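2,3-bisphosphoglycerate-independent phosphoglycerate mutase (Pyrococcus horikoshii, PDB 2ZKT) probably catalyses the interconversion of 2-phosphoglycerate and 3-phosphoglycerate in glycolysis, as a metal-binding mutase of the alkaline phosphatase superfamily. Local coordinates at residues V2-G7 against L403-S407; K93-F98 against G164-E170; F195-Q200 against N221-I225; F238-V244 against V397-M401. All blocks are in the same frame, centred on the assembly; numbering follows the deposited sequence.

In the fold
The contacts fall into two pairs. Contact 4 uses helix 396-403, and contact 1 its last residue and the loop that follows; the two lie about 10 Å apart between centres and touch where Arg406 CD packs on Val244 CG1. They belong to the part built round the large mixed sheet. Contacts 2 and 3, about 17 Å apart between centres, belong to the four-stranded antiparallel sheet and meet through Phe98 CB and Ile225 CG2. Chemistry follows place: contact 1, at the surface, relies on guanidinium and amide donors to backbone carbonyls; contact 2, partly buried, on strand pairing edged by acidic side chains; contact 3, also partly buried, and contact 4, the buried one, on apolar and aromatic side chains.

Contact 1 (V2-G7 against L403-S407); sequences VLKRKG and LMNRS
Arg5 and Arg406 reach across in opposite senses, each using its guanidinium edge to hold a backbone carbonyl of the other segment. Arg5 binds side-on: NE and NH2 both donate to Leu403 O, at 3.1 and 3.0 Å, with the oxygen close to the guanidinium plane. A bend at chi3 (-89°) turns the group back onto this carbonyl, while its NH1 forms a salt bridge with Glu337. Arg406 mirrors the grip on Arg5 O. Its NE lies 2.9 Å from that oxygen, almost in line with the C=O bond, whereas NH2 comes from well above the carbonyl plane at 3.3 Å and adds a longer second bond. Lys4 crosses Arg406 at about a right angle and lays CB over one guanidinium face. Between the two arginines, Arg5 N donates to Met404 O at 3.1 Å, and further out Asn405 ND2 reaches Leu3 O at 3.0 Å with an N-H...O angle of 153°. Met404 instead turns inward, its CE against Gly7 N. Asn405 has positive phi and ends helix 396-403 in a Schellman motif; the contact thus ties this C-terminal helix end to the chain leading into strand 6-12 of the large sheet.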
# COMPACT_ATOMS: atom_id res chain seq x y z
N VAL B 2 6.40 23.84 32.26
CA VAL B 2 5.94 22.80 31.28
C VAL B 2 6.40 23.13 29.85
O VAL B 2 6.34 24.28 29.39
CB VAL B 2 4.40 22.67 31.29
CG1 VAL B 2 3.97 21.63 30.26
CG2 VAL B 2 3.94 22.27 32.69
N LEU B 3 6.85 22.08 29.16
CA LEU B 3 7.38 22.19 27.80
C LEU B 3 6.33 22.13 26.69
O LEU B 3 5.44 21.27 26.69
CB LEU B 3 8.41 21.06 27.60
CG LEU B 3 9.21 21.02 26.30
CD1 LEU B 3 10.09 22.26 26.18
CD2 LEU B 3 10.06 19.75 26.31
N LYS B 4 6.44 23.05 25.73
CA LYS B 4 5.53 23.10 24.59
C LYS B 4 6.13 22.29 23.44
O LYS B 4 7.34 22.05 23.41
CB LYS B 4 5.32 24.56 24.15
CG LYS B 4 4.67 25.44 25.21
CD LYS B 4 4.58 26.88 24.72
CE LYS B 4 3.86 27.78 25.72
NZ LYS B 4 3.71 29.17 25.17
N ARG B 5 5.30 21.85 22.50
CA ARG B 5 5.79 21.06 21.37
C ARG B 5 5.48 21.74 20.04
O ARG B 5 4.71 22.69 19.99
CB ARG B 5 5.15 19.66 21.41
CG ARG B 5 5.65 18.80 22.55
CD ARG B 5 4.99 17.42 22.62
NE ARG B 5 3.77 17.45 23.42
CZ ARG B 5 3.58 16.73 24.53
NH1 ARG B 5 4.53 15.90 24.96
NH2 ARG B 5 2.44 16.85 25.20
N LYS B 6 6.12 21.25 18.97
CA LYS B 6 5.89 21.79 17.63
C LYS B 6 4.74 21.03 16.98
O LYS B 6 4.26 20.02 17.50
CB LYS B 6 7.15 21.63 16.76
CG LYS B 6 8.29 22.56 17.11
CD LYS B 6 9.53 22.26 16.27
CE LYS B 6 10.73 23.11 16.71
NZ LYS B 6 10.49 24.56 16.46
N GLY B 7 4.28 21.52 15.82
CA GLY B 7 3.20 20.85 15.14
C GLY B 7 3.52 20.54 13.69
O GLY B 7 4.22 21.30 13.02
N LEU B 403 -2.49 19.42 22.38
CA LEU B 403 -1.46 18.40 22.59
C LEU B 403 -0.06 19.03 22.63
O LEU B 403 0.88 18.52 23.23
CB LEU B 403 -1.51 17.40 21.43
CG LEU B 403 -2.72 16.45 21.49
CD1 LEU B 403 -2.98 15.78 20.14
CD2 LEU B 403 -2.54 15.30 22.50
N MET B 404 0.05 20.18 21.91
CA MET B 404 1.31 20.93 21.87
C MET B 404 1.46 21.85 23.10
O MET B 404 2.43 22.58 23.24
CB MET B 404 1.32 21.80 20.60
CG MET B 404 1.59 21.04 19.30
SD MET B 404 0.88 21.86 17.85
CE MET B 404 2.09 23.18 17.62
N ASN B 405 0.47 21.80 24.00
CA ASN B 405 0.46 22.62 25.22
C ASN B 405 0.49 24.12 24.90
O ASN B 405 1.09 24.91 25.63
CB ASN B 405 1.66 22.25 26.12
CG ASN B 405 1.55 20.84 26.67
OD1 ASN B 405 0.46 20.39 27.05
ND2 ASN B 405 2.68 20.13 26.73
N ARG B 406 -0.17 24.50 23.81
CA ARG B 406 -0.22 25.89 23.39
C ARG B 406 -1.64 26.43 23.48
O ARG B 406 -1.95 27.49 22.93
CB ARG B 406 0.31 26.03 21.95
CG ARG B 406 1.81 25.75 21.84
CD ARG B 406 2.29 25.80 20.38
NE ARG B 406 3.69 25.38 20.28
CZ ARG B 406 4.73 26.15 20.58
NH1 ARG B 406 4.55 27.40 20.98
NH2 ARG B 406 5.97 25.65 20.51
N SER B 407 -2.51 25.71 24.19
CA SER B 407 -3.90 26.12 24.36
C SER B 407 -4.13 26.93 25.65
O SER B 407 -3.54 26.64 26.70
CB SER B 407 -4.81 24.89 24.39
OG SER B 407 -4.42 24.01 25.44

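Contact 2 (K93-F98 against G164-E170); sequences KDDLAF and GDNDPHE
An antiparallel strand pair of the four-stranded sheet, with the turns at its end, forms this contact: strands 96-103 and 161-166 run with their short segments at 162°. Leu96 with Asn166 and Phe98 with Gly164 are hydrogen-bonded pairs, and Ala97 with Asp165 is the non-hydrogen-bonded pair between them. Leu96 N donates to Asn166 O at 3.0 Å in a nearly straight bond (176°), and Gly164 N donates to Phe98 O at 3.0 Å. On the face carrying Leu96 and Phe98, the Phe98 ring presents its edge to Gly164 O, 3.4 Å from CD1. Its CE1 lies 3.6 Å from Asn166 ND2, the amide and ring planes standing 69° apart. Beyond the strand, Glu170 N donates to Asp94 O at 2.7 Å, from above the carbonyl plane. Asp95, Asp165 and Asp167 gather round the end of the strand pair. Asp95 OD1 lies 3.2 Å from Asp167 OD2, the two carboxylates nearly perpendicular, and Asp95 OD2, which accepts from Ser92 N, is 4.2 Å from Asp165 OD2. This closeness, with Asp95 and Asp165 buried, would probably raise the proton affinity of at least one, while attraction probably comes mainly from the backbone bonds between strands.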
# COMPACT_ATOMS: atom_id res chain seq x y z
N LYS B 93 -6.97 44.37 1.48
CA LYS B 93 -8.24 43.79 1.92
C LYS B 93 -9.48 44.40 1.26
O LYS B 93 -10.60 43.97 1.52
CB LYS B 93 -8.38 43.87 3.45
CG LYS B 93 -7.41 42.96 4.20
CD LYS B 93 -7.65 43.00 5.70
CE LYS B 93 -6.74 42.02 6.43
NZ LYS B 93 -5.30 42.29 6.13
N ASP B 94 -9.29 45.40 0.40
CA ASP B 94 -10.43 46.01 -0.27
C ASP B 94 -10.51 45.60 -1.75
O ASP B 94 -11.40 46.06 -2.47
CB ASP B 94 -10.37 47.54 -0.14
CG ASP B 94 -9.13 48.13 -0.79
OD1 ASP B 94 -8.13 47.40 -0.93
OD2 ASP B 94 -9.16 49.33 -1.15
N ASP B 95 -9.59 44.73 -2.19
CA ASP B 95 -9.56 44.26 -3.58
C ASP B 95 -10.47 43.05 -3.85
O ASP B 95 -10.76 42.26 -2.94
CB ASP B 95 -8.13 43.89 -4.01
CG ASP B 95 -7.20 45.09 -4.06
OD1 ASP B 95 -7.61 46.13 -4.62
OD2 ASP B 95 -6.05 45.00 -3.56
N LEU B 96 -10.91 42.92 -5.10
CA LEU B 96 -11.76 41.81 -5.53
C LEU B 96 -11.01 41.02 -6.63
O LEU B 96 -10.56 41.60 -7.62
CB LEU B 96 -13.09 42.34 -6.09
CG LEU B 96 -14.13 41.27 -6.46
CD1 LEU B 96 -14.45 40.41 -5.23
CD2 LEU B 96 -15.40 41.94 -6.99
N ALA B 97 -10.86 39.70 -6.43
CA ALA B 97 -10.13 38.85 -7.38
C ALA B 97 -11.01 37.76 -7.99
O ALA B 97 -12.01 37.34 -7.41
CB ALA B 97 -8.93 38.23 -6.70
N PHE B 98 -10.62 37.30 -9.19
CA PHE B 98 -11.39 36.28 -9.90
C PHE B 98 -10.47 35.25 -10.55
O PHE B 98 -9.30 35.54 -10.84
CB PHE B 98 -12.20 36.91 -11.04
CG PHE B 98 -13.05 38.08 -10.62
CD1 PHE B 98 -12.49 39.35 -10.45
CD2 PHE B 98 -14.44 37.91 -10.45
CE1 PHE B 98 -13.30 40.44 -10.12
CE2 PHE B 98 -15.25 39.01 -10.12
CZ PHE B 98 -14.68 40.28 -9.95
N GLY B 164 -7.72 37.64 -12.38
CA GLY B 164 -8.13 39.03 -12.58
C GLY B 164 -8.37 39.73 -11.23
O GLY B 164 -9.14 39.24 -10.40
N ASP B 165 -7.72 40.87 -11.03
CA ASP B 165 -7.89 41.61 -9.78
C ASP B 165 -8.37 43.05 -9.99
O ASP B 165 -7.65 43.87 -10.56
CB ASP B 165 -6.57 41.62 -9.00
CG ASP B 165 -6.70 42.33 -7.67
OD1 ASP B 165 -7.47 41.83 -6.81
OD2 ASP B 165 -6.06 43.38 -7.48
N ASN B 166 -9.60 43.34 -9.55
CA ASN B 166 -10.23 44.66 -9.55
C ASN B 166 -9.96 45.43 -8.24
O ASN B 166 -10.26 44.98 -7.14
CB ASN B 166 -11.73 44.48 -9.74
CG ASN B 166 -12.01 44.18 -11.20
OD1 ASN B 166 -11.14 44.26 -12.06
ND2 ASN B 166 -13.28 43.83 -11.47
N ASP B 167 -9.34 46.62 -8.38
CA ASP B 167 -8.90 47.37 -7.20
C ASP B 167 -10.04 48.07 -6.44
O ASP B 167 -11.12 48.34 -6.95
CB ASP B 167 -7.84 48.38 -7.64
CG ASP B 167 -6.48 47.69 -7.74
OD1 ASP B 167 -6.19 47.16 -8.82
OD2 ASP B 167 -5.74 47.69 -6.76
N PRO B 168 -9.74 48.45 -5.19
CA PRO B 168 -10.70 48.63 -4.10
C PRO B 168 -12.19 48.39 -4.44
O PRO B 168 -13.05 49.26 -4.27
CB PRO B 168 -10.43 50.06 -3.62
CG PRO B 168 -8.93 50.31 -3.85
CD PRO B 168 -8.50 49.02 -4.71
N HIS B 169 -12.50 47.14 -4.88
CA HIS B 169 -13.89 46.82 -5.23
C HIS B 169 -14.45 45.62 -4.44
O HIS B 169 -15.38 44.95 -4.87
CB HIS B 169 -13.93 46.51 -6.73
CG HIS B 169 -14.21 47.77 -7.50
ND1 HIS B 169 -13.25 48.66 -7.85
CD2 HIS B 169 -15.45 48.24 -7.98
CE1 HIS B 169 -13.88 49.64 -8.53
NE2 HIS B 169 -15.20 49.42 -8.62
N GLU B 170 -13.85 45.35 -3.26
CA GLU B 170 -14.26 44.16 -2.49
C GLU B 170 -15.77 44.13 -2.19
O GLU B 170 -16.39 43.08 -2.11
CB GLU B 170 -13.46 44.14 -1.18
CG GLU B 170 -13.73 45.39 -0.32
CD GLU B 170 -14.99 45.18 0.49
OE1 GLU B 170 -15.14 44.11 1.07
OE2 GLU B 170 -15.81 46.09 0.53

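Contact 3 (F195-Q200 against N221-I225); sequences FVKKAQ and NYLLI
Val196 and Tyr222 face each other where helix 186-203 lies on strand 222-229, but their closest carbons are modelled too near to carry a distance. The side chain of Tyr222 can be followed outward. From CB its CG stands opposite the backbone N (chi1 -155°), which carries the ring out along the helix flank. The first ring atom on this side, CD1, lies 3.5 Å from Gln200 OE1. The Gln200 amide and the Tyr222 ring are 47° apart and meet obliquely. The outer ring lies beside Val196, though its exact fit there is doubtful. Gln200 reaches the ring as an extended chain whose CG passes 3.2 Å from Asn221 O. A glycine in place of Tyr222 lacks the ring, and would probably leave Val196 without its cover and the Gln200 amide freer to turn. On the other side of the strand's backbone, Leu223 points toward the helix, and its CD1 sits 3.6 Å from Phe195 CE2 and 3.8 Å from Ala199 CB. Ile225 CD1 adds a looser touch, 4.1 Å from both Phe195 CD2 and Val196 CG2. A classic beta bulge sets Asn221 and Tyr222 together opposite Ala103 of strand 96-103, with Asn221 OD1 taking a bond from Leu105 N. The axes of the short segments 195-200 and 222-225 pass 7.8 Å apart at 149°, roughly antiparallel. Leu223 also packs on Val100 and Phe102 of strand 96-103, and Phe195 on Leu152 and Leu154 of strand 152-155, which places the helix across one face of the antiparallel sheet.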
# COMPACT_ATOMS: atom_id res chain seq x y z
N PHE B 195 -14.80 44.81 -19.65
CA PHE B 195 -13.48 44.18 -19.64
C PHE B 195 -13.41 42.99 -20.61
O PHE B 195 -12.39 42.70 -21.21
CB PHE B 195 -13.25 43.69 -18.21
CG PHE B 195 -11.85 43.17 -18.08
CD1 PHE B 195 -10.81 44.07 -17.86
CD2 PHE B 195 -11.61 41.81 -18.16
CE1 PHE B 195 -9.51 43.59 -17.73
CE2 PHE B 195 -10.30 41.34 -18.02
CZ PHE B 195 -9.25 42.23 -17.82
N VAL B 196 -14.54 42.26 -20.71
CA VAL B 196 -14.60 41.13 -21.64
C VAL B 196 -14.64 41.61 -23.09
O VAL B 196 -14.01 41.06 -23.98
CB VAL B 196 -15.84 40.30 -21.31
CG1 VAL B 196 -16.01 39.19 -22.35
CG2 VAL B 196 -15.69 39.67 -19.94
N LYS B 197 -15.47 42.65 -23.32
CA LYS B 197 -15.50 43.27 -24.64
C LYS B 197 -14.12 43.83 -25.03
O LYS B 197 -13.59 43.59 -26.11
CB LYS B 197 -16.52 44.42 -24.61
CG LYS B 197 -17.96 43.91 -24.67
CD LYS B 197 -18.98 45.05 -24.58
CE LYS B 197 -20.43 44.56 -24.78
NZ LYS B 197 -21.34 45.71 -24.73
N LYS B 198 -13.55 44.63 -24.11
CA LYS B 198 -12.24 45.23 -24.38
C LYS B 198 -11.15 44.16 -24.52
O LYS B 198 -10.32 44.19 -25.42
CB LYS B 198 -11.90 46.18 -23.24
CG LYS B 198 -12.17 47.65 -23.61
CD LYS B 198 -11.92 48.60 -22.43
CE LYS B 198 -12.89 49.80 -22.44
NZ LYS B 198 -12.18 51.00 -21.97
N ALA B 199 -11.15 43.21 -23.55
CA ALA B 199 -10.17 42.13 -23.58
C ALA B 199 -10.20 41.38 -24.92
O ALA B 199 -9.18 41.03 -25.50
CB ALA B 199 -10.50 41.16 -22.44
N GLN B 200 -11.44 41.13 -25.40
CA GLN B 200 -11.60 40.39 -26.65
C GLN B 200 -10.83 41.04 -27.81
O GLN B 200 -10.24 40.37 -28.65
CB GLN B 200 -13.09 40.34 -26.99
CG GLN B 200 -13.42 39.28 -28.05
CD GLN B 200 -14.92 39.26 -28.29
OE1 GLN B 200 -15.62 38.29 -28.02
NE2 GLN B 200 -15.40 40.39 -28.83
N ASN B 221 -9.87 33.77 -27.54
CA ASN B 221 -10.32 35.15 -27.73
C ASN B 221 -11.37 35.61 -26.73
O ASN B 221 -11.82 36.77 -26.77
CB ASN B 221 -10.86 35.34 -29.16
CG ASN B 221 -12.21 34.68 -29.37
OD1 ASN B 221 -12.44 33.53 -28.95
ND2 ASN B 221 -13.13 35.39 -30.04
N TYR B 222 -11.78 34.72 -25.83
CA TYR B 222 -12.77 35.12 -24.84
C TYR B 222 -12.30 34.85 -23.41
O TYR B 222 -11.44 33.99 -23.16
CB TYR B 222 -14.11 34.42 -25.09
CG TYR B 222 -15.27 35.22 -24.52
CD1 TYR B 222 -15.53 36.52 -24.98
CD2 TYR B 222 -16.09 34.69 -23.52
CE1 TYR B 222 -16.59 37.27 -24.45
CE2 TYR B 222 -17.15 35.44 -22.99
CZ TYR B 222 -17.39 36.72 -23.46
OH TYR B 222 -18.44 37.46 -22.94
N LEU B 223 -12.89 35.58 -22.47
CA LEU B 223 -12.51 35.46 -21.06
C LEU B 223 -13.67 34.98 -20.17
O LEU B 223 -14.69 35.66 -20.08
CB LEU B 223 -12.01 36.83 -20.57
CG LEU B 223 -10.55 37.21 -20.87
CD1 LEU B 223 -10.08 38.31 -19.94
CD2 LEU B 223 -9.68 35.97 -20.76
N LEU B 224 -13.51 33.81 -19.55
CA LEU B 224 -14.55 33.33 -18.63
C LEU B 224 -14.08 33.68 -17.21
O LEU B 224 -13.07 33.15 -16.73
CB LEU B 224 -14.77 31.81 -18.76
CG LEU B 224 -15.44 31.36 -20.07
CD1 LEU B 224 -15.79 29.87 -19.97
CD2 LEU B 224 -16.70 32.18 -20.34
N ILE B 225 -14.80 34.61 -16.57
CA ILE B 225 -14.47 35.10 -15.23
C ILE B 225 -15.44 34.61 -14.17
O ILE B 225 -16.66 34.79 -14.29
CB ILE B 225 -14.48 36.66 -15.19
CG1 ILE B 225 -13.61 37.22 -16.33
CG2 ILE B 225 -13.95 37.15 -13.85
CD1 ILE B 225 -13.69 38.74 -16.46

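Contact 4 (F238-V244 against V397-M401); sequences FTEQWKV and VPIMM
This is a buried aromatic and apolar contact between two helices, 238-242 and 396-403, on the flank of the large mixed sheet. The short axes stay 12.8 Å apart at an angle of 49°, a separation bridged by large side chains. Trp242 and Met401 carry the bridge together. Met401 CG stands over the Trp242 six-membered ring, 3.6 Å from the centroid and 24° off the normal, a CH-pi contact. Met401 SD follows obliquely, 4.6 Å from the centroid of the five-membered ring, a Met-aromatic contact. Val397 CG1 approaches the indole obliquely, 3.6 Å from Trp242 NE1, and Pro398 CA meets the far end of the ring 3.7 Å from CH2. The bend of Met401 at chi2 (-65°) brings its methyl round to Phe238, with CE 3.8 Å from CZ. Val397 CG1 touches the same phenylalanine, 3.6 Å from CE1, and Trp242 CD1 sits above the centre of that ring. Phe238 meets the rings of Phe264 and Phe296 as well. Replacing Trp242 by alanine would probably open a gap between the helices and leave Met401 CG and SD without their aromatic surface. Lys243, with positive phi, ends helix 238-242 in a Schellman motif. With every touch across the contact made by carbon, sulfur or ring atoms, the attraction is probably mainly dispersive and hydrophobic, with a modest electrostatic share from the CH-pi and Met-aromatic contacts, and uses no formal charge.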
# COMPACT_ATOMS: atom_id res chain seq x y z
N PHE B 238 -3.69 33.15 11.96
CA PHE B 238 -3.29 31.92 12.64
C PHE B 238 -2.16 32.21 13.65
O PHE B 238 -2.27 31.87 14.84
CB PHE B 238 -2.80 30.90 11.59
CG PHE B 238 -2.67 29.49 12.10
CD1 PHE B 238 -3.76 28.62 12.07
CD2 PHE B 238 -1.45 29.02 12.59
CE1 PHE B 238 -3.65 27.30 12.50
CE2 PHE B 238 -1.31 27.70 13.03
CZ PHE B 238 -2.42 26.83 12.98
N THR B 239 -1.10 32.84 13.15
CA THR B 239 0.08 33.19 13.95
C THR B 239 -0.26 33.91 15.25
O THR B 239 0.25 33.54 16.32
CB THR B 239 1.05 34.09 13.15
OG1 THR B 239 0.30 35.15 12.52
CG2 THR B 239 1.80 33.28 12.08
N GLU B 240 -1.12 34.92 15.18
CA GLU B 240 -1.48 35.66 16.39
C GLU B 240 -2.48 34.89 17.24
O GLU B 240 -2.39 34.88 18.48
CB GLU B 240 -2.02 37.06 16.05
CG GLU B 240 -3.28 37.09 15.19
CD GLU B 240 -3.76 38.51 14.92
OE1 GLU B 240 -4.01 39.25 15.91
OE2 GLU B 240 -3.88 38.89 13.73
N GLN B 241 -3.42 34.22 16.59
CA GLN B 241 -4.44 33.45 17.30
C GLN B 241 -3.80 32.45 18.27
O GLN B 241 -4.16 32.39 19.45
CB GLN B 241 -5.33 32.73 16.28
CG GLN B 241 -6.48 31.93 16.88
CD GLN B 241 -7.33 31.26 15.81
OE1 GLN B 241 -8.23 30.48 16.12
NE2 GLN B 241 -7.04 31.57 14.54
N TRP B 242 -2.83 31.69 17.78
CA TRP B 242 -2.16 30.68 18.59
C TRP B 242 -0.77 31.09 19.10
O TRP B 242 -0.11 30.32 19.81
CB TRP B 242 -2.05 29.36 17.79
CG TRP B 242 -3.39 28.85 17.30
CD1 TRP B 242 -3.91 28.97 16.04
CD2 TRP B 242 -4.39 28.17 18.08
NE1 TRP B 242 -5.17 28.41 15.98
CE2 TRP B 242 -5.49 27.91 17.22
CE3 TRP B 242 -4.46 27.75 19.43
CZ2 TRP B 242 -6.65 27.25 17.66
CZ3 TRP B 242 -5.62 27.09 19.87
CH2 TRP B 242 -6.70 26.85 18.98
N LYS B 243 -0.32 32.29 18.72
CA LYS B 243 0.98 32.81 19.16
C LYS B 243 2.12 31.87 18.76
O LYS B 243 2.88 31.38 19.62
CB LYS B 243 0.99 33.02 20.68
CG LYS B 243 -0.17 33.88 21.18
CD LYS B 243 -0.19 33.95 22.70
CE LYS B 243 -1.37 34.77 23.19
NZ LYS B 243 -1.43 34.80 24.68
N VAL B 244 2.24 31.62 17.46
CA VAL B 244 3.26 30.74 16.94
C VAL B 244 3.80 31.26 15.60
O VAL B 244 3.19 32.15 14.97
CB VAL B 244 2.68 29.31 16.67
CG1 VAL B 244 2.15 28.69 17.97
CG2 VAL B 244 1.57 29.40 15.61
N VAL B 397 -6.88 21.69 14.46
CA VAL B 397 -5.82 22.55 14.96
C VAL B 397 -5.93 22.73 16.48
O VAL B 397 -4.93 22.60 17.20
CB VAL B 397 -5.84 23.93 14.22
CG1 VAL B 397 -4.96 24.95 14.96
CG2 VAL B 397 -5.33 23.74 12.78
N PRO B 398 -7.14 23.02 16.99
CA PRO B 398 -7.29 23.19 18.45
C PRO B 398 -6.80 21.96 19.21
O PRO B 398 -6.11 22.07 20.24
CB PRO B 398 -8.79 23.41 18.62
CG PRO B 398 -9.16 24.17 17.37
CD PRO B 398 -8.40 23.39 16.29
N ILE B 399 -7.16 20.77 18.72
CA ILE B 399 -6.71 19.54 19.38
C ILE B 399 -5.18 19.40 19.26
O ILE B 399 -4.52 18.92 20.19
CB ILE B 399 -7.42 18.29 18.77
CG1 ILE B 399 -8.89 18.27 19.22
CG2 ILE B 399 -6.71 17.01 19.18
CD1 ILE B 399 -9.73 17.21 18.50
N MET B 400 -4.62 19.82 18.12
CA MET B 400 -3.17 19.74 17.94
C MET B 400 -2.51 20.73 18.88
O MET B 400 -1.53 20.41 19.55
CB MET B 400 -2.75 20.08 16.51
CG MET B 400 -2.93 18.97 15.53
SD MET B 400 -2.47 19.50 13.88
CE MET B 400 -0.70 19.14 13.89
N MET B 401 -3.07 21.95 18.92
CA MET B 401 -2.52 23.00 19.77
C MET B 401 -2.56 22.60 21.23
O MET B 401 -1.65 22.93 22.00
CB MET B 401 -3.26 24.32 19.54
CG MET B 401 -2.90 25.02 18.21
SD MET B 401 -1.16 25.56 18.15
CE MET B 401 -0.92 25.82 16.37